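Local coordinates for protein histidine kinase (Methanosarcina mazei, PDB 3LI9) that probably acts as a membrane-anchored sensor histidine kinase, represented here by its extracellular Cache (PDC-fold) sensor domain, at residues Q32-Q37 / V256-F261; A38-L43 / A167-P172; R64-N69 / P105-I110; G74-Y79 / S152-I157; D126-P131 / G161-I166. One frame throughout, in Å; residues are numbered along the deposited sequence.

How the contacts relate
Contacts 1 and 2 follow each other along helix 13-48: contact 1 meets the loop between strands 248-256 and 261-268 of the four-stranded sheet, contact 2 strand 162-172 of the larger sheet. Contact 2 lies close to contact 4, their centres about 6 Å apart, because strand 162-172 runs between the two strands of contact 4. Contact 5 uses the start of that same strand, its centre about 8 Å from that of contact 4. Contact 3, about 12 Å from contact 4 between centres, adds helix 55-67 and strand 105-108. A bound buffer molecule lies about 3 Å from the side chain of Tyr-76 (contact 4) and about 4 Å from that of Tyr-127 (contact 5).

Contact 1: residues Q32-Q37 / V256-F261; sequences QMEANQ and VKTGDF
Met-33, a selenomethionine in this crystal, sends its CE over one face of the Phe-261 ring, 4.2 Å from the ring centroid and 24° off the normal, which makes a CH-pi contact. Its SE stands obliquely to the same ring and packs against Val-256 CG1 at 3.5 Å. The bend at the end of the chain (chi3 64°) sets CE where it also lies 3.3 Å from Thr-258 O. Nearer the helix, Met-33 CB meets Thr-258 CB at 3.8 Å.

Beside this apolar patch the contact turns polar. Glu-34 CG rests 3.3 Å from Thr-258 OG1, and its OE2 forms a long salt bridge to Lys-257 NZ at 3.7 Å. A water also bridges the pair, donating to Glu-34 OE2 at 2.8 Å and accepting a weak bond from Lys-257 NZ. A second water donates to both Gln-37 OE1 and Thr-258 OG1. An alanine in place of Glu-34 would probably leave Lys-257 without this acidic mate and open a gap beside Thr-258 OG1.

Further out, Asp-30, one helical turn earlier, is hydrogen-bonded to Thr-258 OG1, while Tyr-153 packs on both Met-33 and Thr-258. The loop between strands 248-256 and 261-268 is thereby docked on helix 13-48, the long N-terminal helix that, as in double Cache sensors, runs past both sheets.

Contact 2: residues A38-L43 / A167-P172; sequences AIARTL and AGVDVP
Leu-43 and Ala-167 provide the closest apolar pairing, with Leu-43 CG 3.7 Å from Ala-167 CB. Leu-43 CG stands anti to its backbone N (chi1 179°), which swings the branch over the strand. Leu-43 also packs on Ile-62 and Ile-65 of helix 55-67. Farther along the strand, Val-169 CG1 receives two methyls of the helix, Ile-39 CG2 at 4.1 Å and Ala-40 CB at 4.2 Å; the Ile-39 and Val-169 side chains meet at roughly a right angle.

A second group of contacts sets side-chain methyls against backbone. Ala-167 CB lies 3.7 Å from Ala-40 O, and Ala-40 CB lies 4.2 Å from Gly-168 CA. These small residues let helix and strand axes come within 7.0 Å of each other, running nearly antiparallel at 155°.

Polar bonds stay within each element or go to its neighbours. In the helix, Ala-38 O takes both the N and the OG1 of Thr-42, from opposite faces of its carbonyl plane. The strand bonds through its backbone to Tyr-76 at Gly-168 and to Tyr-153 at Val-169. Helix 13-48 therefore meets this strand by apolar packing, much of it between small residues, with no charged pair between the two segments.

Contact 3: residues R64-N69 / P105-I110; sequences RILNEN and PYCNKI
Leu-66 lays its CD2 methyl over the backbone and thiol of the strand, 3.8 Å from Cys-107 O. The same methyl is 3.9 Å from Cys-107 SG and also touches Asn-108 CA. On the other flank, Lys-109 crosses the leucine obliquely with the aliphatic part of its chain, its CE 4.1 Å from Leu-66 CG. That CG is anti to its backbone N (chi1 173°), which holds it out toward the lysine, so that the leucine lies between the strand (Cys-107 O and SG, Asn-108 CA) and the lysine methylenes.

The charged end of Lys-109 continues toward the last turn of the helix. There NZ donates to a water at 2.9 Å, and the same water sits 2.8 Å from Leu-66 O. A positive group placed near the carbonyls at a helix C-terminus would probably be favoured electrostatically.

Within the segment 64-69, Arg-64 NE makes a salt bridge to Glu-68 OE2 at 2.8 Å, in the guanidinium plane and on the anti lone pair of the oxygen. Just past the helix, Asn-69 ND2 turns back to Ile-65 O at 2.9 Å, nearly straight with an angle of 164° at the hydrogen.

Leu-66 also touches Val-75 of the neighbouring strand, which pairs with Cys-107 through the backbone. Helix 55-67 thus packs across strands 74-79 and 105-108, the helix-on-antiparallel-sheet layering of the PDC fold.

Contact 4: residues G74-Y79 / S152-I157; sequences GVYLGY and SYDSPI
The Tyr-76 ring has Ser-152 and Asp-154 at its hydroxyl edge, near its plane, whereas the Tyr-79 ring meets the Ile-157 CD1 methyl obliquely. Both pairs span the antiparallel sheet of the Cache domain: strand 162-172 pairs with 74-79 and with 148-159, so the two segments run in roughly the same direction, 41° apart, with axes no nearer than 8.8 Å. Only side chains can bridge that separation.

At the first site the model gives a very short hydrogen bond from Tyr-76 OH to Asp-154 OD1, 2.4 Å. Its exact length is doubtful, because the hydroxyl is also modelled too close to Ser-152 OG. The ring and carboxylate planes are turned 47° against each other. Ser-152 OG has its own hydrogen-bond partner in Asp-170 OD1. A buffer molecule, probably from the crystallisation liquor, makes weak hydrogen bonds to Tyr-76 OH and Ser-152 OG; although the places of both atoms are less sure, it may mark a pocket on this face of the sheet.

At the second site Ile-157 CD1 reaches Tyr-79 CZ at 3.7 Å, and the side chains cross at about a right angle. An alanine at Tyr-79 would probably leave a gap beside Ile-157 and take the edge-to-face partner from Phe-84. Leu-77 adds to this apolar end, its CD2 4.3 Å from Ile-157 CD1.

Contact 5: residues D126-P131 / G161-I166; sequences DYYQLP and GEFAGI
Phe-163 drives its ring edge toward the face of Tyr-128 while the backbone N of Gly-165, two residues on in its own strand, lies over the centre of one of its faces, 3.6 Å above the plane. The strand carries a classic beta bulge here, Ala-164 and Gly-165 both facing Ile-157 on strand 148-159 of the Cache-domain sheet. Gly-165 has phi 158°, and a side chain at its backbone angles would collide with the carbonyl oxygen of Ala-164.

The aromatic pair is an offset edge-to-face stack: centroids 5.8 Å apart, planes at 84°, with Phe-163 CE2 3.9 Å from Tyr-128 CE2. The phenylalanine also reaches the helix backbone, its CE1 4.0 Å from Pro-131 O. Tyr-128 is steadied at its far end by a hydrogen bond between Tyr-128 OH and Glu-80 OE2.

Ile-166 supplies the other half. Its branches divide the work: CG2 packs on Pro-131 CB at 3.7 Å, while CD1 sits in the corner formed by the two tyrosines of helix 126-134, whose short segment is nearly antiparallel to the strand. There CD1 lies 3.7 Å from Tyr-128 CD1. On the Tyr-127 side it touches ring atom CD1 and comes within 3.6 Å of Tyr-127 O.

Contact 1: residues Q32-Q37 / V256-F261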
# COMPACT_ATOMS: atom_id res chain seq x y z
N GLN A 32 10.23 4.80 0.58
CA GLN A 32 9.62 4.92 -0.72
C GLN A 32 8.14 5.03 -0.53
O GLN A 32 7.45 5.65 -1.32
CB GLN A 32 9.90 3.73 -1.61
CG GLN A 32 9.30 3.82 -3.04
CD GLN A 32 9.74 5.07 -3.85
OE1 GLN A 32 10.93 5.34 -4.00
NE2 GLN A 32 8.78 5.85 -4.30
N MSE A 33 7.63 4.46 0.55
CA MSE A 33 6.17 4.63 0.77
C MSE A 33 5.81 6.10 1.09
O MSE A 33 4.75 6.57 0.70
CB MSE A 33 5.68 3.65 1.90
CG MSE A 33 6.00 2.24 1.42
SE MSE A 33 5.57 0.98 2.88
CE MSE A 33 3.69 1.20 3.05
N GLU A 34 6.64 6.79 1.86
CA GLU A 34 6.38 8.17 2.19
C GLU A 34 6.45 8.98 0.86
O GLU A 34 5.72 9.96 0.69
CB GLU A 34 7.42 8.69 3.19
CG GLU A 34 7.34 7.97 4.52
CD GLU A 34 7.55 8.82 5.78
OE1 GLU A 34 7.60 10.06 5.75
OE2 GLU A 34 7.69 8.22 6.87
N ALA A 35 7.36 8.60 -0.03
CA ALA A 35 7.45 9.35 -1.31
C ALA A 35 6.14 9.13 -2.10
O ALA A 35 5.56 10.12 -2.66
CB ALA A 35 8.70 8.92 -2.16
N ASN A 36 5.66 7.86 -2.17
CA ASN A 36 4.46 7.61 -2.96
C ASN A 36 3.24 8.29 -2.38
O ASN A 36 2.38 8.83 -3.13
CB ASN A 36 4.24 6.06 -3.02
CG ASN A 36 5.21 5.39 -3.95
OD1 ASN A 36 5.76 6.03 -4.84
ND2 ASN A 36 5.44 4.12 -3.73
N GLN A 37 3.16 8.32 -1.06
CA GLN A 37 2.06 9.04 -0.40
C GLN A 37 2.13 10.54 -0.77
O GLN A 37 1.04 11.17 -1.03
CB GLN A 37 2.22 8.89 1.14
CG GLN A 37 1.25 9.71 2.01
CD GLN A 37 1.48 9.37 3.46
OE1 GLN A 37 2.54 9.68 4.05
NE2 GLN A 37 0.51 8.80 4.04
N VAL A 256 6.28 -0.26 10.01
CA VAL A 256 6.54 0.63 8.85
C VAL A 256 5.60 1.77 9.01
O VAL A 256 4.43 1.56 8.89
CB VAL A 256 6.26 -0.20 7.57
CG1 VAL A 256 6.31 0.70 6.32
CG2 VAL A 256 7.36 -1.28 7.46
N LYS A 257 6.12 2.98 9.27
CA LYS A 257 5.32 4.14 9.71
C LYS A 257 4.15 4.41 8.76
O LYS A 257 3.07 4.72 9.20
CB LYS A 257 6.30 5.35 9.71
CG LYS A 257 5.83 6.59 10.34
CD LYS A 257 7.06 7.55 10.47
CE LYS A 257 6.59 8.92 10.88
NZ LYS A 257 5.77 9.46 9.75
N THR A 258 4.37 4.31 7.45
CA THR A 258 3.33 4.60 6.48
C THR A 258 2.39 3.38 6.44
O THR A 258 2.75 2.31 6.00
CB THR A 258 3.96 4.88 5.10
OG1 THR A 258 4.84 5.97 5.26
CG2 THR A 258 2.83 5.30 4.09
N GLY A 259 1.19 3.54 6.98
CA GLY A 259 0.24 2.43 6.99
C GLY A 259 0.34 1.46 8.17
O GLY A 259 -0.51 0.57 8.28
N ASP A 260 1.35 1.60 9.01
CA ASP A 260 1.64 0.56 10.06
C ASP A 260 1.68 -0.84 9.49
O ASP A 260 1.05 -1.77 10.00
CB ASP A 260 0.57 0.67 11.15
CG ASP A 260 0.90 1.86 12.12
OD1 ASP A 260 2.07 2.33 12.18
OD2 ASP A 260 -0.04 2.27 12.83
N PHE A 261 2.41 -1.00 8.37
CA PHE A 261 2.80 -2.32 7.93
C PHE A 261 3.90 -2.79 8.88
O PHE A 261 4.22 -2.09 9.85
CB PHE A 261 3.35 -2.23 6.49
CG PHE A 261 2.24 -2.11 5.43
CD1 PHE A 261 0.98 -1.62 5.79
CD2 PHE A 261 2.50 -2.34 4.10
CE1 PHE A 261 -0.11 -1.46 4.83
CE2 PHE A 261 1.46 -2.15 3.09
CZ PHE A 261 0.17 -1.74 3.47
O HOH W 1 8.57 10.38 8.46
O HOH W 2 3.68 8.39 6.25

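Contact 2: residues A38-L43 / A167-P172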
# COMPACT_ATOMS: atom_id res chain seq x y z
N ALA A 38 3.34 11.11 -0.77
CA ALA A 38 3.51 12.56 -1.06
C ALA A 38 3.13 12.84 -2.53
O ALA A 38 2.65 13.95 -2.82
CB ALA A 38 4.97 12.98 -0.81
N ILE A 39 3.25 11.86 -3.44
CA ILE A 39 2.88 12.12 -4.86
C ILE A 39 1.37 12.30 -4.94
O ILE A 39 0.85 13.29 -5.49
CB ILE A 39 3.27 10.93 -5.73
CG1 ILE A 39 4.82 10.84 -5.79
CG2 ILE A 39 2.67 11.12 -7.21
CD1 ILE A 39 5.34 9.55 -6.50
N ALA A 40 0.65 11.33 -4.37
CA ALA A 40 -0.84 11.48 -4.33
C ALA A 40 -1.33 12.74 -3.60
O ALA A 40 -2.28 13.40 -4.04
CB ALA A 40 -1.48 10.24 -3.70
N ARG A 41 -0.72 13.04 -2.47
CA ARG A 41 -1.10 14.23 -1.70
C ARG A 41 -0.81 15.51 -2.46
O ARG A 41 -1.64 16.44 -2.41
CB ARG A 41 -0.38 14.22 -0.38
CG ARG A 41 -1.07 15.20 0.57
CD ARG A 41 -0.77 14.81 2.08
NE ARG A 41 -1.52 15.71 2.96
CZ ARG A 41 -1.06 16.87 3.41
NH1 ARG A 41 0.15 17.29 3.03
NH2 ARG A 41 -1.81 17.65 4.19
N THR A 42 0.32 15.57 -3.16
CA THR A 42 0.67 16.79 -3.87
C THR A 42 -0.29 16.98 -5.07
O THR A 42 -0.76 18.09 -5.33
CB THR A 42 2.08 16.72 -4.36
OG1 THR A 42 2.89 16.70 -3.18
CG2 THR A 42 2.45 18.06 -5.08
N LEU A 43 -0.64 15.87 -5.72
CA LEU A 43 -1.68 15.93 -6.80
C LEU A 43 -3.02 16.40 -6.24
O LEU A 43 -3.71 17.25 -6.87
CB LEU A 43 -1.83 14.56 -7.46
CG LEU A 43 -2.89 14.45 -8.59
CD1 LEU A 43 -2.57 15.43 -9.69
CD2 LEU A 43 -2.79 12.93 -9.15
N ALA A 167 -7.38 11.98 -5.14
CA ALA A 167 -6.30 11.75 -6.10
C ALA A 167 -5.60 10.52 -5.52
O ALA A 167 -5.41 10.43 -4.31
CB ALA A 167 -5.29 12.93 -6.16
N GLY A 168 -5.19 9.63 -6.41
CA GLY A 168 -4.59 8.40 -5.93
C GLY A 168 -3.52 7.85 -6.81
O GLY A 168 -3.44 8.20 -7.95
N VAL A 169 -2.66 7.00 -6.24
CA VAL A 169 -1.72 6.22 -7.03
C VAL A 169 -1.74 4.74 -6.62
O VAL A 169 -1.99 4.41 -5.42
CB VAL A 169 -0.27 6.74 -6.90
CG1 VAL A 169 -0.22 8.26 -7.24
CG2 VAL A 169 0.22 6.57 -5.44
N ASP A 170 -1.56 3.87 -7.65
CA ASP A 170 -1.46 2.40 -7.43
C ASP A 170 -0.02 2.00 -7.51
O ASP A 170 0.67 2.36 -8.45
CB ASP A 170 -2.25 1.66 -8.50
CG ASP A 170 -3.76 1.76 -8.33
OD1 ASP A 170 -4.24 2.14 -7.25
OD2 ASP A 170 -4.49 1.40 -9.27
N VAL A 171 0.41 1.23 -6.52
CA VAL A 171 1.83 0.89 -6.37
C VAL A 171 1.99 -0.65 -6.39
O VAL A 171 1.58 -1.30 -5.45
CB VAL A 171 2.34 1.42 -5.04
CG1 VAL A 171 3.90 1.15 -4.86
CG2 VAL A 171 2.18 3.02 -5.03
N PRO A 172 2.63 -1.23 -7.40
CA PRO A 172 2.85 -2.72 -7.40
C PRO A 172 3.82 -3.06 -6.29
O PRO A 172 4.78 -2.30 -5.96
CB PRO A 172 3.63 -3.02 -8.74
CG PRO A 172 3.21 -1.80 -9.61
CD PRO A 172 3.00 -0.58 -8.69

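Contact 3: residues R64-N69 / P105-I110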
# COMPACT_ATOMS: atom_id res chain seq x y z
N ARG A 64 1.44 12.14 -17.13
CA ARG A 64 2.85 12.54 -16.94
C ARG A 64 3.38 11.99 -15.60
O ARG A 64 4.50 11.48 -15.52
CB ARG A 64 3.02 14.07 -17.08
CG ARG A 64 4.46 14.54 -16.90
CD ARG A 64 5.27 13.96 -18.10
NE ARG A 64 6.65 14.58 -18.14
CZ ARG A 64 6.89 15.75 -18.77
NH1 ARG A 64 5.94 16.40 -19.36
NH2 ARG A 64 8.15 16.21 -18.84
N ILE A 65 2.57 12.12 -14.54
CA ILE A 65 3.05 11.66 -13.23
C ILE A 65 3.26 10.13 -13.32
O ILE A 65 4.21 9.59 -12.76
CB ILE A 65 1.97 12.01 -12.16
CG1 ILE A 65 1.97 13.53 -11.94
CG2 ILE A 65 2.29 11.26 -10.80
CD1 ILE A 65 0.84 13.99 -11.01
N LEU A 66 2.39 9.38 -14.00
CA LEU A 66 2.60 7.93 -14.13
C LEU A 66 3.91 7.63 -14.88
O LEU A 66 4.72 6.85 -14.41
CB LEU A 66 1.39 7.31 -14.85
CG LEU A 66 1.60 5.82 -15.18
CD1 LEU A 66 1.59 5.07 -13.82
CD2 LEU A 66 0.41 5.37 -16.02
N ASN A 67 4.09 8.33 -15.98
CA ASN A 67 5.29 8.10 -16.85
C ASN A 67 6.57 8.46 -16.16
O ASN A 67 7.63 7.79 -16.48
CB ASN A 67 5.11 8.79 -18.21
CG ASN A 67 4.15 7.96 -19.11
OD1 ASN A 67 4.10 6.68 -19.03
ND2 ASN A 67 3.45 8.65 -19.99
N GLU A 68 6.57 9.44 -15.26
CA GLU A 68 7.79 9.87 -14.59
C GLU A 68 8.07 9.07 -13.30
O GLU A 68 9.05 9.33 -12.62
CB GLU A 68 7.65 11.36 -14.19
CG GLU A 68 7.62 12.35 -15.41
CD GLU A 68 8.88 12.42 -16.21
OE1 GLU A 68 9.94 11.91 -15.77
OE2 GLU A 68 8.82 12.96 -17.31
N ASN A 69 7.18 8.10 -12.99
CA ASN A 69 7.33 7.34 -11.75
C ASN A 69 7.12 5.86 -12.05
O ASN A 69 6.04 5.31 -11.88
CB ASN A 69 6.23 7.80 -10.75
CG ASN A 69 6.59 9.12 -10.09
OD1 ASN A 69 7.46 9.19 -9.22
ND2 ASN A 69 5.94 10.21 -10.52
N PRO A 105 -10.98 9.62 -14.10
CA PRO A 105 -9.98 8.98 -15.01
C PRO A 105 -8.96 8.10 -14.24
O PRO A 105 -8.34 8.57 -13.27
CB PRO A 105 -9.33 10.17 -15.70
CG PRO A 105 -9.38 11.31 -14.59
CD PRO A 105 -10.76 11.07 -13.93
N TYR A 106 -8.77 6.87 -14.72
CA TYR A 106 -7.77 5.94 -14.13
C TYR A 106 -6.73 5.72 -15.21
O TYR A 106 -6.96 4.98 -16.18
CB TYR A 106 -8.47 4.62 -13.74
CG TYR A 106 -7.51 3.57 -13.21
CD1 TYR A 106 -6.62 3.89 -12.22
CD2 TYR A 106 -7.54 2.25 -13.68
CE1 TYR A 106 -5.73 2.90 -11.66
CE2 TYR A 106 -6.67 1.30 -13.15
CZ TYR A 106 -5.81 1.63 -12.12
OH TYR A 106 -4.91 0.73 -11.61
N CYS A 107 -5.60 6.42 -15.10
CA CYS A 107 -4.52 6.35 -16.10
C CYS A 107 -3.58 5.25 -15.61
O CYS A 107 -3.05 5.35 -14.51
CB CYS A 107 -3.85 7.71 -16.19
SG CYS A 107 -2.47 7.61 -17.36
N ASN A 108 -3.44 4.19 -16.39
CA ASN A 108 -2.69 3.01 -15.90
C ASN A 108 -1.96 2.25 -16.97
O ASN A 108 -2.27 2.38 -18.15
CB ASN A 108 -3.65 2.05 -15.16
CG ASN A 108 -4.63 1.38 -16.11
OD1 ASN A 108 -5.75 1.92 -16.44
ND2 ASN A 108 -4.22 0.27 -16.62
N LYS A 109 -1.02 1.44 -16.54
CA LYS A 109 -0.41 0.46 -17.44
C LYS A 109 -0.57 -0.99 -16.97
O LYS A 109 0.33 -1.85 -17.24
CB LYS A 109 1.06 0.86 -17.69
CG LYS A 109 1.84 0.99 -16.49
CD LYS A 109 3.33 1.44 -16.81
CE LYS A 109 3.44 2.84 -17.30
NZ LYS A 109 4.92 3.23 -17.15
N ILE A 110 -1.70 -1.30 -16.36
CA ILE A 110 -2.00 -2.62 -15.79
C ILE A 110 -1.88 -3.69 -16.85
O ILE A 110 -1.30 -4.74 -16.58
CB ILE A 110 -3.47 -2.68 -15.26
CG1 ILE A 110 -3.73 -1.76 -14.05
CG2 ILE A 110 -3.93 -4.17 -14.84
CD1 ILE A 110 -3.01 -2.20 -12.78
O HOH W 3 4.97 4.08 -14.37

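Contact 4: residues G74-Y79 / S152-I157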
# COMPACT_ATOMS: atom_id res chain seq x y z
N GLY A 74 -0.56 3.05 -11.73
CA GLY A 74 -1.75 3.79 -12.01
C GLY A 74 -1.68 5.13 -11.28
O GLY A 74 -1.12 5.25 -10.19
N VAL A 75 -2.30 6.12 -11.89
CA VAL A 75 -2.49 7.42 -11.23
C VAL A 75 -3.90 7.85 -11.65
O VAL A 75 -4.34 7.68 -12.80
CB VAL A 75 -1.49 8.51 -11.75
CG1 VAL A 75 -1.71 9.93 -11.03
CG2 VAL A 75 -0.05 8.06 -11.53
N TYR A 76 -4.64 8.39 -10.66
CA TYR A 76 -6.05 8.63 -10.94
C TYR A 76 -6.62 9.79 -10.16
O TYR A 76 -6.10 10.19 -9.11
CB TYR A 76 -6.86 7.37 -10.76
CG TYR A 76 -6.68 6.68 -9.41
CD1 TYR A 76 -7.46 7.05 -8.34
CD2 TYR A 76 -5.63 5.75 -9.20
CE1 TYR A 76 -7.31 6.44 -7.06
CE2 TYR A 76 -5.46 5.16 -7.97
CZ TYR A 76 -6.29 5.50 -6.92
OH TYR A 76 -6.08 4.86 -5.72
N LEU A 77 -7.79 10.28 -10.65
CA LEU A 77 -8.55 11.28 -9.93
C LEU A 77 -10.01 10.74 -9.96
O LEU A 77 -10.42 10.05 -10.94
CB LEU A 77 -8.55 12.59 -10.75
CG LEU A 77 -7.15 13.23 -10.84
CD1 LEU A 77 -7.22 14.38 -11.89
CD2 LEU A 77 -6.71 13.78 -9.49
N GLY A 78 -10.76 10.96 -8.87
CA GLY A 78 -12.18 10.56 -8.92
C GLY A 78 -12.94 11.69 -8.20
O GLY A 78 -12.60 12.04 -7.11
N TYR A 79 -13.94 12.29 -8.87
CA TYR A 79 -14.69 13.42 -8.30
C TYR A 79 -16.17 13.07 -8.01
O TYR A 79 -16.75 12.19 -8.63
CB TYR A 79 -14.68 14.55 -9.27
CG TYR A 79 -13.35 15.31 -9.28
CD1 TYR A 79 -12.24 14.82 -9.97
CD2 TYR A 79 -13.23 16.54 -8.59
CE1 TYR A 79 -11.03 15.57 -9.97
CE2 TYR A 79 -12.01 17.27 -8.59
CZ TYR A 79 -10.95 16.75 -9.27
OH TYR A 79 -9.77 17.52 -9.35
N SER A 152 -2.95 0.85 -2.86
CA SER A 152 -3.31 2.17 -3.35
C SER A 152 -3.16 3.23 -2.28
O SER A 152 -3.57 2.98 -1.15
CB SER A 152 -4.83 2.12 -3.77
OG SER A 152 -5.10 3.27 -4.51
N TYR A 153 -2.65 4.38 -2.67
CA TYR A 153 -2.56 5.54 -1.76
C TYR A 153 -3.59 6.55 -2.26
O TYR A 153 -3.59 6.88 -3.44
CB TYR A 153 -1.19 6.21 -1.87
CG TYR A 153 0.02 5.39 -1.41
CD1 TYR A 153 0.61 5.65 -0.16
CD2 TYR A 153 0.52 4.33 -2.18
CE1 TYR A 153 1.70 4.92 0.26
CE2 TYR A 153 1.61 3.55 -1.73
CZ TYR A 153 2.18 3.89 -0.50
OH TYR A 153 3.25 3.14 -0.05
N ASP A 154 -4.41 7.11 -1.37
CA ASP A 154 -5.46 8.02 -1.84
C ASP A 154 -5.52 9.23 -0.92
O ASP A 154 -5.47 9.09 0.28
CB ASP A 154 -6.82 7.34 -1.84
CG ASP A 154 -6.81 6.10 -2.71
OD1 ASP A 154 -6.95 6.29 -3.94
OD2 ASP A 154 -6.55 4.95 -2.21
N SER A 155 -5.66 10.40 -1.52
CA SER A 155 -5.77 11.65 -0.71
C SER A 155 -6.98 12.44 -1.14
O SER A 155 -7.31 12.54 -2.32
CB SER A 155 -4.57 12.59 -0.98
OG SER A 155 -3.38 12.06 -0.49
N PRO A 156 -7.73 12.97 -0.14
CA PRO A 156 -8.89 13.73 -0.46
C PRO A 156 -8.56 15.10 -1.07
O PRO A 156 -7.60 15.75 -0.64
CB PRO A 156 -9.61 13.86 0.93
CG PRO A 156 -8.45 13.85 1.92
CD PRO A 156 -7.50 12.81 1.32
N ILE A 157 -9.43 15.55 -1.99
CA ILE A 157 -9.35 16.87 -2.67
C ILE A 157 -10.44 17.71 -2.02
O ILE A 157 -11.63 17.34 -2.09
CB ILE A 157 -9.72 16.75 -4.11
CG1 ILE A 157 -8.65 15.83 -4.82
CG2 ILE A 157 -9.71 18.11 -4.77
CD1 ILE A 157 -9.08 15.50 -6.38

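Contact 5: residues D126-P131 / G161-I166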
# COMPACT_ATOMS: atom_id res chain seq x y z
N ASP A 126 -13.20 1.24 -0.53
CA ASP A 126 -12.44 2.03 0.41
C ASP A 126 -11.47 3.02 -0.21
O ASP A 126 -11.17 4.00 0.40
CB ASP A 126 -11.62 1.13 1.31
CG ASP A 126 -12.46 0.41 2.32
OD1 ASP A 126 -13.63 0.83 2.55
OD2 ASP A 126 -11.93 -0.58 2.89
N TYR A 127 -10.89 2.72 -1.36
CA TYR A 127 -9.92 3.69 -1.87
C TYR A 127 -10.57 5.08 -2.01
O TYR A 127 -9.86 6.13 -1.97
CB TYR A 127 -9.36 3.24 -3.22
CG TYR A 127 -10.32 3.40 -4.43
CD1 TYR A 127 -10.24 4.49 -5.25
CD2 TYR A 127 -11.26 2.41 -4.76
CE1 TYR A 127 -11.04 4.62 -6.33
CE2 TYR A 127 -12.09 2.54 -5.88
CZ TYR A 127 -11.98 3.65 -6.65
OH TYR A 127 -12.77 3.80 -7.77
N TYR A 128 -11.88 5.10 -2.24
CA TYR A 128 -12.61 6.39 -2.40
C TYR A 128 -13.39 6.69 -1.16
O TYR A 128 -13.38 7.81 -0.70
CB TYR A 128 -13.59 6.34 -3.59
CG TYR A 128 -14.22 7.66 -4.00
CD1 TYR A 128 -13.81 8.30 -5.17
CD2 TYR A 128 -15.29 8.20 -3.32
CE1 TYR A 128 -14.40 9.48 -5.61
CE2 TYR A 128 -15.86 9.39 -3.71
CZ TYR A 128 -15.45 10.02 -4.86
OH TYR A 128 -16.07 11.17 -5.31
N GLN A 129 -14.09 5.67 -0.62
CA GLN A 129 -14.99 5.92 0.52
C GLN A 129 -14.23 6.24 1.82
O GLN A 129 -14.70 7.01 2.65
CB GLN A 129 -15.94 4.73 0.77
CG GLN A 129 -16.98 4.52 -0.36
CD GLN A 129 -17.85 5.74 -0.59
OE1 GLN A 129 -18.43 6.24 0.33
NE2 GLN A 129 -17.95 6.21 -1.83
N LEU A 130 -13.04 5.69 2.00
CA LEU A 130 -12.35 6.02 3.27
C LEU A 130 -11.91 7.48 3.31
O LEU A 130 -12.14 8.18 4.30
CB LEU A 130 -11.18 5.09 3.59
CG LEU A 130 -11.49 3.68 4.12
CD1 LEU A 130 -10.15 2.96 4.44
CD2 LEU A 130 -12.41 3.75 5.36
N PRO A 131 -11.25 7.98 2.25
CA PRO A 131 -10.97 9.42 2.30
C PRO A 131 -12.21 10.28 2.40
O PRO A 131 -12.16 11.35 3.01
CB PRO A 131 -10.31 9.70 0.94
CG PRO A 131 -9.62 8.42 0.61
CD PRO A 131 -10.49 7.30 1.18
N GLY A 161 -13.52 24.07 1.13
CA GLY A 161 -13.62 23.41 2.43
C GLY A 161 -14.36 22.06 2.43
O GLY A 161 -14.47 21.42 3.45
N GLU A 162 -14.84 21.64 1.27
CA GLU A 162 -15.66 20.44 1.16
C GLU A 162 -15.01 19.37 0.35
O GLU A 162 -14.28 19.65 -0.63
CB GLU A 162 -16.93 20.79 0.42
CG GLU A 162 -17.79 21.72 1.29
CD GLU A 162 -19.12 22.06 0.60
OE1 GLU A 162 -19.35 21.57 -0.53
OE2 GLU A 162 -19.94 22.80 1.17
N PHE A 163 -15.30 18.14 0.74
CA PHE A 163 -14.81 17.01 -0.07
C PHE A 163 -15.28 17.03 -1.51
O PHE A 163 -16.49 17.05 -1.79
CB PHE A 163 -15.18 15.71 0.60
CG PHE A 163 -14.74 14.50 -0.15
CD1 PHE A 163 -13.46 14.00 0.06
CD2 PHE A 163 -15.60 13.83 -1.02
CE1 PHE A 163 -13.05 12.82 -0.61
CE2 PHE A 163 -15.20 12.66 -1.71
CZ PHE A 163 -13.92 12.17 -1.48
N ALA A 164 -14.33 17.05 -2.49
CA ALA A 164 -14.70 17.08 -3.91
C ALA A 164 -14.36 15.75 -4.63
O ALA A 164 -14.88 15.51 -5.74
CB ALA A 164 -14.04 18.21 -4.65
N GLY A 165 -13.48 14.96 -4.04
CA GLY A 165 -12.97 13.77 -4.77
C GLY A 165 -11.66 13.37 -4.15
O GLY A 165 -11.31 13.73 -3.03
N ILE A 166 -10.95 12.50 -4.87
CA ILE A 166 -9.71 11.93 -4.38
C ILE A 166 -8.66 12.01 -5.54
O ILE A 166 -8.98 12.06 -6.77
CB ILE A 166 -9.78 10.43 -3.97
CG1 ILE A 166 -10.19 9.60 -5.19
CG2 ILE A 166 -10.76 10.22 -2.73
CD1 ILE A 166 -10.11 8.12 -4.99